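Local coordinates for cerato-platanin-like protein (Moniliophthora perniciosa, PDB 3SUK) that is of unknown function but belongs to the cerato-platanins, small secreted fungal proteins built on a double-psi beta-barrel, at residues 7-10 / 11-14; 17-20 / 21-24; 33-37 / 38-42. One frame throughout, in Å; residues are numbered along the deposited sequence.

How the contacts relate
Contact 1 begins at the end of strand 4-8, and all three contacts are local turns along the chain from there to strand 47-50. Contact 1, a surface contact, is mainly polar: one carboxylate takes a backbone amide, a hydroxyl and waters, the other an asparagine amide. Contacts 2 and 3 are partly buried and lie closer to each other, their centres about 9 Å apart. Both combine a carbonyl gripped by a hydroxyl with apolar side chains facing inward. They are probably joined by backbone hydrogen bonds, Phe-38 N to Gly-17 O and Met-19 N to Pro-36 O. Phe-38 of contact 3 also packs on Thr-11 and Tyr-12 of contact 1, so the three turns touch one another.

Contact 1: 7-10 / 11-14; sequences RFDN and TYDN
Asp-9 lays its carboxylate beside Thr-11, and OD1 takes two hydrogen bonds from that one residue. The backbone N of Thr-11 reaches Asp-9 OD1 at 3.0 Å, closing an Asx turn, while Thr-11 OG1 donates to Asp-9 OD1 at 2.9 Å. Both donors come from the same face of the carboxylate; the hydroxyl lies on the syn side, 29° out of the plane. With CG anti to the backbone N (chi1 -179°), Asp-9 swings its acid forward over the turn that follows. The other oxygen, OD2, accepts from two waters, one shared with Thr-11 OG1 and one with Tyr-12 OH. A short acid and a beta-branched hydroxyl suit these places because each holds oxygen close to the main chain.

The turn is 3-10 in character: Tyr-12 N donates to Asp-9 O at 3.2 Å, and Asp-13 N to Asn-10 O at 3.1 Å. The Tyr-12 ring passes Asp-9 obliquely, its CE2 lying 3.9 Å from Asp-9 CB. On another flank of the turn, Asn-10 ND2 binds Asp-13 OD2 at 3.1 Å from above the carboxylate plane, the amide and carboxylate planes being turned 42° apart.

Asp-13 also accepts from the backbone N of Gln-94 and of Ala-95 at the start of helix 94-101, which would probably favour its charged form. Asn-10 ND2 also bonds Gln-94 OE1, strengthening that tie. Tyr-12 OH is hydrogen-bonded to Asp-84, and its side chain touches Ile-47 and Ala-49. The turn thus ties the end of strand 4-8 to helix 94-101 and strand 47-50.

Contact 2: 17-20 / 21-24; sequences GSMN and TVAC
A short 3-10 bend that starts with an ST turn at Ser-18 is closed by Thr-21, whose hydroxyl and backbone N both bond to the carbonyl of Ser-18. Thr-21 OG1 donates to Ser-18 O at 2.7 Å, almost straight on to the oxygen (C=O...donor angle 167°), and Thr-21 N reaches Ser-18 O at 3.1 Å from above the carbonyl plane. At chi1 65° the Thr-21 hydroxyl lies between its own backbone N and carbonyl carbon, which points it back at Ser-18 O. In the ST turn itself, Ser-18 OG accepts from the backbone N of Asn-20, two residues on, at 3.0 Å.

On the buried side, Met-19 and Val-22 meet through SD and CG2, 3.6 Å apart. An unbranched, flexible methionine can bend at chi2 and chi3 to meet Val-22 and also touch Ser-32 and Val-41; its CG lies 3.6 Å from Cys-24 O. Cys-24 itself is bonded to Cys-61 in a disulfide.

The chemistry divides by side. Small hydroxyls pay for the backbone groups of a tight bend, with Asn-20 OD1 bonded onward to Ser-32, while sulfur and a valine methyl pack on the buried side. The bend is therefore held by hydrogen bonds, with apolar contact on one side.

Contact 3: 33-37 / 38-42; sequences QRFPT and FGSVP
A single 3-10 turn, residues 38-40, forms the centre of this contact, and the residue before it, Thr-37, holds it by both of its oxygens. Ser-40 OG donates to Thr-37 O at 2.7 Å, in the carbonyl plane and on a lone pair. The backbone N of Ser-40 is shared: it makes a weak bond to Thr-37 O and another to Thr-37 OG1, the latter at 3.3 Å. Both hydroxyls are tucked in over their own main chain (chi1 63° in Thr-37, 77° in Ser-40), which turns Thr-37 OG1 forward to Ser-40 N and Ser-40 OG back to Thr-37 O. Serine and threonine suit these places because their hydroxyls can reach main-chain atoms without a long side chain. The turn is closed further by Val-41 N donating to Phe-38 O.

Phe-35 reaches across from the incoming chain. Its CB lies 3.3 Å from Ser-40 OG and 4.0 Å from Val-41 CG2, so the root of the side chain touches both the hydroxyl and a valine methyl. Farther out, ring atom CE1 meets Pro-42 CD at 3.5 Å, the two side chains crossing at about a right angle. The guanidinium of Arg-34 has Phe-35 CE2 over one face, while its outer nitrogen NH2 forms a salt bridge with the C-terminal carboxylate of Leu-125. The Phe-35 side chain also touches Leu-125.

Phe-38 turns the other way, its side chain packing against Ile-47 and Ile-83 of the barrel strands, and Val-41 packs on Ile-47 and Val-81. The two phenylalanines thus anchor different sides of the segment: one joins it to the chain terminus, the other to the barrel, while the hydroxyl bonds of Thr-37 and Ser-40 fix the bend between them.

Contact 1: 7-10 / 11-14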
loop_
_atom_site.group_PDB
_atom_site.type_symbol
_atom_site.label_atom_id
_atom_site.label_comp_id
_atom_site.label_asym_id
_atom_site.label_seq_id
_atom_site.Cartn_x
_atom_site.Cartn_y
_atom_site.Cartn_z
ATOM N N ARG A 7 -3.832 -6.870 5.276
ATOM C CA ARG A 7 -5.244 -7.111 4.997
ATOM C C ARG A 7 -5.604 -6.164 3.844
ATOM O O ARG A 7 -4.769 -5.444 3.360
ATOM C CB ARG A 7 -6.133 -6.840 6.217
ATOM C CG ARG A 7 -5.984 -5.438 6.718
ATOM C CD ARG A 7 -6.456 -5.180 8.186
ATOM N NE ARG A 7 -5.672 -5.813 9.248
ATOM C CZ ARG A 7 -4.346 -5.730 9.492
ATOM N NH1 ARG A 7 -3.404 -5.068 8.722
ATOM N NH2 ARG A 7 -3.938 -6.401 10.544
ATOM N N PHE A 8 -6.837 -6.241 3.388
ATOM C CA PHE A 8 -7.267 -5.394 2.300
ATOM C C PHE A 8 -8.371 -4.461 2.723
ATOM O O PHE A 8 -9.062 -4.665 3.686
ATOM C CB PHE A 8 -7.634 -6.197 1.028
ATOM C CG PHE A 8 -8.940 -6.948 1.122
ATOM C CD1 PHE A 8 -10.144 -6.338 0.820
ATOM C CD2 PHE A 8 -8.948 -8.241 1.508
ATOM C CE1 PHE A 8 -11.294 -6.997 0.906
ATOM C CE2 PHE A 8 -10.130 -8.929 1.561
ATOM C CZ PHE A 8 -11.305 -8.290 1.272
ATOM N N ASP A 9 -8.422 -3.376 1.995
ATOM C CA ASP A 9 -9.423 -2.319 2.202
ATOM C C ASP A 9 -9.806 -1.835 0.817
ATOM O O ASP A 9 -8.998 -1.275 0.126
ATOM C CB ASP A 9 -8.789 -1.199 3.034
ATOM C CG ASP A 9 -9.746 -0.038 3.343
ATOM O OD1 ASP A 9 -10.721 0.107 2.684
ATOM O OD2 ASP A 9 -9.450 0.729 4.254
ATOM N N ASN A 10 -11.084 -2.044 0.464
ATOM C CA ASN A 10 -11.611 -1.729 -0.854
ATOM C C ASN A 10 -11.651 -0.232 -1.181
ATOM O O ASN A 10 -11.829 0.112 -2.284
ATOM C CB ASN A 10 -13.005 -2.340 -1.046
ATOM C CG ASN A 10 -12.998 -3.854 -1.039
ATOM O OD1 ASN A 10 -13.678 -4.451 -0.244
ATOM N ND2 ASN A 10 -12.223 -4.453 -1.897
ATOM N N THR A 11 -11.441 0.630 -0.203
ATOM C CA THR A 11 -11.312 2.077 -0.424
ATOM C C THR A 11 -10.247 2.253 -1.511
ATOM O O THR A 11 -10.440 2.959 -2.447
ATOM C CB THR A 11 -10.790 2.736 0.906
ATOM O OG1 THR A 11 -11.831 2.702 1.882
ATOM C CG2 THR A 11 -10.401 4.143 0.677
ATOM N N TYR A 12 -9.144 1.525 -1.427
ATOM C CA TYR A 12 -8.011 1.700 -2.350
ATOM C C TYR A 12 -8.157 1.081 -3.733
ATOM O O TYR A 12 -7.352 1.316 -4.566
ATOM C CB TYR A 12 -6.694 1.238 -1.672
ATOM C CG TYR A 12 -6.512 1.839 -0.285
ATOM C CD1 TYR A 12 -6.496 3.216 -0.088
ATOM C CD2 TYR A 12 -6.399 1.032 0.828
ATOM C CE1 TYR A 12 -6.349 3.756 1.187
ATOM C CE2 TYR A 12 -6.283 1.565 2.077
ATOM C CZ TYR A 12 -6.272 2.911 2.271
ATOM O OH TYR A 12 -6.145 3.447 3.524
ATOM N N ASP A 13 -9.177 0.262 -3.902
ATOM C CA ASP A 13 -9.435 -0.431 -5.173
ATOM C C ASP A 13 -9.991 0.484 -6.227
ATOM O O ASP A 13 -9.998 0.160 -7.369
ATOM C CB ASP A 13 -10.354 -1.637 -4.985
ATOM C CG ASP A 13 -9.613 -2.799 -4.439
ATOM O OD1 ASP A 13 -8.821 -3.348 -5.201
ATOM O OD2 ASP A 13 -9.787 -3.088 -3.295
ATOM N N ASN A 14 -10.426 1.635 -5.785
ATOM C CA ASN A 14 -11.114 2.579 -6.657
ATOM C C ASN A 14 -10.151 3.688 -7.143
ATOM O O ASN A 14 -9.778 4.557 -6.407
ATOM C CB ASN A 14 -12.377 3.118 -5.896
ATOM C CG ASN A 14 -13.412 1.969 -5.488
ATOM O OD1 ASN A 14 -14.104 1.425 -6.327
ATOM N ND2 ASN A 14 -13.465 1.632 -4.221
HETATM O O HOH W 1 -7.078 1.675 5.557
HETATM O O HOH W 2 -10.366 3.280 4.458
#

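Contact 2: 17-20 / 21-24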
loop_
_atom_site.group_PDB
_atom_site.type_symbol
_atom_site.label_atom_id
_atom_site.label_comp_id
_atom_site.label_asym_id
_atom_site.label_seq_id
_atom_site.Cartn_x
_atom_site.Cartn_y
_atom_site.Cartn_z
ATOM N N GLY A 17 -10.559 7.546 -6.456
ATOM C CA GLY A 17 -10.511 8.112 -5.122
ATOM C C GLY A 17 -9.484 9.244 -5.006
ATOM O O GLY A 17 -8.399 9.194 -5.513
ATOM N N SER A 18 -9.861 10.287 -4.299
ATOM C CA SER A 18 -9.008 11.437 -4.091
ATOM C C SER A 18 -7.984 11.223 -3.003
ATOM O O SER A 18 -8.286 10.724 -1.969
ATOM C CB SER A 18 -9.862 12.678 -3.752
ATOM O OG SER A 18 -9.037 13.774 -3.448
ATOM N N MET A 19 -6.795 11.699 -3.265
ATOM C CA MET A 19 -5.692 11.682 -2.311
ATOM C C MET A 19 -6.005 12.549 -1.081
ATOM O O MET A 19 -5.415 12.430 -0.095
ATOM C CB MET A 19 -4.400 12.086 -3.016
ATOM C CG MET A 19 -3.086 11.760 -2.214
ATOM S SD MET A 19 -2.859 9.939 -1.896
ATOM C CE MET A 19 -2.341 9.418 -3.548
ATOM N N ASN A 20 -6.986 13.443 -1.222
ATOM C CA ASN A 20 -7.455 14.280 -0.136
ATOM C C ASN A 20 -8.255 13.545 0.929
ATOM O O ASN A 20 -8.524 14.081 1.951
ATOM C CB ASN A 20 -8.190 15.508 -0.673
ATOM C CG ASN A 20 -7.248 16.436 -1.367
ATOM O OD1 ASN A 20 -6.153 16.657 -0.932
ATOM N ND2 ASN A 20 -7.670 16.916 -2.492
ATOM N N THR A 21 -8.569 12.290 0.658
ATOM C CA THR A 21 -9.325 11.427 1.570
ATOM C C THR A 21 -8.436 10.588 2.506
ATOM O O THR A 21 -8.946 9.905 3.341
ATOM C CB THR A 21 -10.275 10.416 0.831
ATOM O OG1 THR A 21 -9.509 9.480 0.074
ATOM C CG2 THR A 21 -11.275 11.109 -0.102
ATOM N N VAL A 22 -7.113 10.695 2.373
ATOM C CA VAL A 22 -6.180 9.910 3.164
ATOM C C VAL A 22 -5.260 10.818 3.962
ATOM O O VAL A 22 -5.276 11.975 3.803
ATOM C CB VAL A 22 -5.346 8.899 2.285
ATOM C CG1 VAL A 22 -6.256 7.939 1.593
ATOM C CG2 VAL A 22 -4.581 9.669 1.205
ATOM N N ALA A 23 -4.476 10.240 4.842
ATOM C CA ALA A 23 -3.603 10.967 5.699
ATOM C C ALA A 23 -2.571 11.790 4.904
ATOM O O ALA A 23 -2.216 12.840 5.332
ATOM C CB ALA A 23 -2.908 10.019 6.619
ATOM N N CYS A 24 -2.109 11.238 3.791
ATOM C CA CYS A 24 -1.074 11.861 2.956
ATOM C C CYS A 24 -1.642 12.783 1.878
ATOM O O CYS A 24 -1.343 12.673 0.751
ATOM C CB CYS A 24 -0.153 10.809 2.324
ATOM S SG CYS A 24 0.620 9.669 3.586
HETATM O O HOH W 3 -6.583 14.344 4.746
#

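Contact 3: 33-37 / 38-42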
loop_
_atom_site.group_PDB
_atom_site.type_symbol
_atom_site.label_atom_id
_atom_site.label_comp_id
_atom_site.label_asym_id
_atom_site.label_seq_id
_atom_site.Cartn_x
_atom_site.Cartn_y
_atom_site.Cartn_z
ATOM N N GLN A 33 -0.642 16.883 -4.281
ATOM C CA GLN A 33 -0.164 17.626 -5.467
ATOM C C GLN A 33 0.489 16.724 -6.516
ATOM O O GLN A 33 0.329 16.897 -7.690
ATOM C CB GLN A 33 0.712 18.812 -5.094
ATOM C CG GLN A 33 -0.048 19.964 -4.517
ATOM C CD GLN A 33 -1.247 20.363 -5.357
ATOM O OE1 GLN A 33 -1.126 20.591 -6.538
ATOM N NE2 GLN A 33 -2.443 20.406 -4.728
ATOM N N ARG A 34 1.282 15.783 -6.043
ATOM C CA ARG A 34 1.932 14.840 -6.913
ATOM C C ARG A 34 0.968 13.887 -7.581
ATOM O O ARG A 34 1.044 13.653 -8.760
ATOM C CB ARG A 34 3.007 14.054 -6.106
ATOM C CG ARG A 34 4.116 14.918 -5.473
ATOM C CD ARG A 34 5.105 14.105 -4.677
ATOM N NE ARG A 34 5.883 13.318 -5.593
ATOM C CZ ARG A 34 6.798 12.458 -5.235
ATOM N NH1 ARG A 34 7.060 12.243 -3.968
ATOM N NH2 ARG A 34 7.453 11.809 -6.163
ATOM N N PHE A 35 0.085 13.316 -6.768
ATOM C CA PHE A 35 -0.837 12.268 -7.199
ATOM C C PHE A 35 -2.239 12.577 -6.706
ATOM O O PHE A 35 -2.629 12.188 -5.641
ATOM C CB PHE A 35 -0.360 10.914 -6.618
ATOM C CG PHE A 35 1.101 10.627 -6.902
ATOM C CD1 PHE A 35 1.530 10.331 -8.195
ATOM C CD2 PHE A 35 2.036 10.691 -5.903
ATOM C CE1 PHE A 35 2.849 10.121 -8.457
ATOM C CE2 PHE A 35 3.345 10.471 -6.189
ATOM C CZ PHE A 35 3.749 10.200 -7.436
ATOM N N PRO A 36 -3.011 13.298 -7.489
ATOM C CA PRO A 36 -4.339 13.746 -7.027
ATOM C C PRO A 36 -5.351 12.621 -6.746
ATOM O O PRO A 36 -6.235 12.755 -5.952
ATOM C CB PRO A 36 -4.827 14.703 -8.141
ATOM C CG PRO A 36 -3.658 15.125 -8.852
ATOM C CD PRO A 36 -2.613 13.967 -8.734
ATOM N N THR A 37 -5.176 11.519 -7.434
ATOM C CA THR A 37 -6.038 10.366 -7.290
ATOM C C THR A 37 -5.249 9.058 -7.032
ATOM O O THR A 37 -4.111 8.940 -7.408
ATOM C CB THR A 37 -6.880 10.100 -8.559
ATOM O OG1 THR A 37 -6.018 9.811 -9.639
ATOM C CG2 THR A 37 -7.817 11.261 -8.911
ATOM N N PHE A 38 -5.941 8.091 -6.453
ATOM C CA PHE A 38 -5.333 6.806 -6.143
ATOM C C PHE A 38 -4.780 6.211 -7.446
ATOM O O PHE A 38 -3.678 5.729 -7.480
ATOM C CB PHE A 38 -6.355 5.838 -5.538
ATOM C CG PHE A 38 -6.853 6.212 -4.174
ATOM C CD1 PHE A 38 -6.238 7.181 -3.420
ATOM C CD2 PHE A 38 -7.926 5.554 -3.654
ATOM C CE1 PHE A 38 -6.714 7.466 -2.186
ATOM C CE2 PHE A 38 -8.399 5.837 -2.444
ATOM C CZ PHE A 38 -7.805 6.803 -1.695
ATOM N N GLY A 39 -5.542 6.312 -8.524
ATOM C CA GLY A 39 -5.152 5.720 -9.795
ATOM C C GLY A 39 -3.907 6.354 -10.423
ATOM O O GLY A 39 -3.256 5.763 -11.210
ATOM N N SER A 40 -3.622 7.588 -10.087
ATOM C CA SER A 40 -2.408 8.257 -10.512
ATOM C C SER A 40 -1.083 7.815 -9.849
ATOM O O SER A 40 -0.030 8.107 -10.332
ATOM C CB SER A 40 -2.575 9.781 -10.428
ATOM O OG SER A 40 -2.480 10.255 -9.114
ATOM N N VAL A 41 -1.166 7.153 -8.703
ATOM C CA VAL A 41 0.034 6.657 -8.102
ATOM C C VAL A 41 0.629 5.631 -9.100
ATOM O O VAL A 41 -0.064 4.808 -9.580
ATOM C CB VAL A 41 -0.296 5.998 -6.762
ATOM C CG1 VAL A 41 0.993 5.491 -6.148
ATOM C CG2 VAL A 41 -0.992 7.035 -5.809
ATOM N N PRO A 42 1.929 5.689 -9.367
ATOM C CA PRO A 42 2.469 4.909 -10.476
ATOM C C PRO A 42 2.337 3.397 -10.338
ATOM O O PRO A 42 2.357 2.707 -11.302
ATOM C CB PRO A 42 3.950 5.352 -10.540
ATOM C CG PRO A 42 3.949 6.687 -9.974
ATOM C CD PRO A 42 2.928 6.648 -8.876
#